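Long-range contact in dihydroorotase (Campylobacter jejuni subsp. jejuni, PDB 3PNU), which probably catalyses the reversible cyclization of carbamoyl aspartate to dihydroorotate in de novo pyrimidine synthesis, using two zinc ions per subunit: residues E143-L148 / P181-V186. Numbering follows the deposited sequence.
Sequences EAMSDL and PRLKIV
Ser146, on the last turn of helix 135-147, fits against the backbone of Arg182 and Leu183, its OG 3.2 Å from Arg182 C. A small polar residue suits this place, because it lets the helix come close to the loop while its hydroxyl binds water. On the buried side the packing is apolar: in Leu183, chi1 (-178°) and chi2 (63°) together bring CD1 to within 3.8 Å of Met145 CB. The flexible thioether of Met145 continues inward to Ile115 and Ile150. The outer side is looser and wet. There Asp147 and Arg182 form only a long salt bridge, OD1 to NH2 4.0 Å, with carboxylate and guanidinium planes 20° apart. The long Arg182 chain, bent at chi3, brings its guanidinium round to the helix end; Asp147's short carboxylate suits an exposed place where water completes the link, donating to OD1 and accepting from Arg182 NE. A second water links Ser146 OG to Arg182 N, and a third donates to both Ser146 O and Arg182 O. Helix 135-147 leads into strand 152-154, and the loop after helix 170-179 into its parallel neighbour 185-187: two successive beta/alpha units packed side by side, as in the TIM barrel of metallo-dependent hydrolases.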
loop_
_atom_site.group_PDB
_atom_site.type_symbol
_atom_site.label_atom_id
_atom_site.label_comp_id
_atom_site.label_asym_id
_atom_site.label_seq_id
_atom_site.Cartn_x
_atom_site.Cartn_y
_atom_site.Cartn_z
ATOM N N GLU A 143 29.059 -13.250 -19.553
ATOM C CA GLU A 143 29.917 -14.384 -19.891
ATOM C C GLU A 143 31.234 -14.312 -19.142
ATOM O O GLU A 143 31.731 -15.323 -18.684
ATOM C CB GLU A 143 30.147 -14.501 -21.394
ATOM C CG GLU A 143 28.935 -15.059 -22.125
ATOM C CD GLU A 143 29.195 -15.332 -23.609
ATOM O OE1 GLU A 143 30.197 -14.801 -24.168
ATOM O OE2 GLU A 143 28.386 -16.078 -24.217
ATOM N N ALA A 144 31.795 -13.118 -19.025
ATOM C CA ALA A 144 33.029 -12.931 -18.274
ATOM C C ALA A 144 32.728 -13.278 -16.814
ATOM O O ALA A 144 33.503 -14.004 -16.166
ATOM C CB ALA A 144 33.526 -11.513 -18.391
ATOM N N MET A 145 31.592 -12.789 -16.301
ATOM C CA MET A 145 31.210 -13.072 -14.914
ATOM C C MET A 145 31.088 -14.550 -14.702
ATOM O O MET A 145 31.478 -15.077 -13.658
ATOM C CB MET A 145 29.905 -12.393 -14.531
ATOM C CG MET A 145 30.043 -10.899 -14.342
ATOM S SD MET A 145 28.526 -10.093 -13.816
ATOM C CE MET A 145 28.188 -10.878 -12.236
ATOM N N SER A 146 30.552 -15.219 -15.711
ATOM C CA SER A 146 30.356 -16.646 -15.665
ATOM C C SER A 146 31.736 -17.326 -15.611
ATOM O O SER A 146 32.013 -18.118 -14.709
ATOM C CB SER A 146 29.518 -17.085 -16.876
ATOM O OG SER A 146 29.062 -18.420 -16.749
ATOM N N ASP A 147 32.607 -16.980 -16.559
ATOM C CA ASP A 147 33.960 -17.556 -16.633
ATOM C C ASP A 147 34.741 -17.317 -15.335
ATOM O O ASP A 147 35.372 -18.248 -14.812
ATOM C CB ASP A 147 34.739 -16.963 -17.827
ATOM C CG ASP A 147 34.118 -17.334 -19.193
ATOM O OD1 ASP A 147 33.311 -18.289 -19.248
ATOM O OD2 ASP A 147 34.447 -16.672 -20.207
ATOM N N LEU A 148 34.668 -16.083 -14.818
ATOM C CA LEU A 148 35.375 -15.675 -13.599
ATOM C C LEU A 148 34.664 -16.067 -12.281
ATOM O O LEU A 148 35.080 -15.662 -11.182
ATOM C CB LEU A 148 35.601 -14.160 -13.619
ATOM C CG LEU A 148 36.415 -13.601 -14.796
ATOM C CD1 LEU A 148 36.480 -12.064 -14.728
ATOM C CD2 LEU A 148 37.815 -14.204 -14.811
ATOM N N PRO A 181 23.866 -20.378 -18.394
ATOM C CA PRO A 181 23.687 -21.492 -17.483
ATOM C C PRO A 181 24.788 -21.765 -16.480
ATOM O O PRO A 181 24.554 -22.527 -15.545
ATOM C CB PRO A 181 23.487 -22.695 -18.418
ATOM C CG PRO A 181 24.167 -22.303 -19.699
ATOM C CD PRO A 181 24.159 -20.811 -19.777
ATOM N N ARG A 182 25.958 -21.165 -16.653
ATOM C CA ARG A 182 27.047 -21.359 -15.703
ATOM C C ARG A 182 27.186 -20.145 -14.801
ATOM O O ARG A 182 28.090 -20.083 -13.978
ATOM C CB ARG A 182 28.367 -21.638 -16.432
ATOM C CG ARG A 182 28.306 -22.867 -17.350
ATOM C CD ARG A 182 29.603 -23.066 -18.134
ATOM N NE ARG A 182 30.045 -21.838 -18.804
ATOM C CZ ARG A 182 29.585 -21.375 -19.970
ATOM N NH1 ARG A 182 28.620 -22.013 -20.635
ATOM N NH2 ARG A 182 30.087 -20.241 -20.463
ATOM N N LEU A 183 26.299 -19.169 -14.966
ATOM C CA LEU A 183 26.318 -17.971 -14.130
ATOM C C LEU A 183 25.468 -18.202 -12.870
ATOM O O LEU A 183 24.376 -18.756 -12.950
ATOM C CB LEU A 183 25.731 -16.804 -14.909
ATOM C CG LEU A 183 25.678 -15.408 -14.275
ATOM C CD1 LEU A 183 27.079 -14.838 -13.967
ATOM C CD2 LEU A 183 24.953 -14.468 -15.193
ATOM N N LYS A 184 25.965 -17.804 -11.709
ATOM C CA LYS A 184 25.157 -17.878 -10.511
ATOM C C LYS A 184 24.325 -16.615 -10.500
ATOM O O LYS A 184 24.859 -15.499 -10.575
ATOM C CB LYS A 184 25.995 -17.974 -9.239
ATOM C CG LYS A 184 26.606 -19.328 -9.048
ATOM C CD LYS A 184 27.468 -19.364 -7.791
ATOM C CE LYS A 184 28.217 -20.663 -7.723
ATOM N NZ LYS A 184 29.386 -20.529 -6.840
ATOM N N ILE A 185 23.015 -16.796 -10.427
ATOM C CA ILE A 185 22.090 -15.694 -10.434
ATOM C C ILE A 185 21.308 -15.746 -9.137
ATOM O O ILE A 185 20.548 -16.692 -8.897
ATOM C CB ILE A 185 21.133 -15.778 -11.638
ATOM C CG1 ILE A 185 21.923 -15.831 -12.954
ATOM C CG2 ILE A 185 20.186 -14.612 -11.637
ATOM C CD1 ILE A 185 21.074 -16.024 -14.222
ATOM N N VAL A 186 21.501 -14.738 -8.297
ATOM C CA VAL A 186 20.810 -14.696 -7.014
ATOM C C VAL A 186 19.637 -13.728 -7.074
ATOM O O VAL A 186 19.812 -12.529 -7.278
ATOM C CB VAL A 186 21.758 -14.309 -5.855
ATOM C CG1 VAL A 186 21.033 -14.414 -4.502
ATOM C CG2 VAL A 186 22.971 -15.213 -5.870
HETATM O O HOH W 1 26.946 -19.173 -17.964
HETATM O O HOH W 2 30.119 -19.024 -12.930
HETATM O O HOH W 3 31.390 -19.707 -17.911
#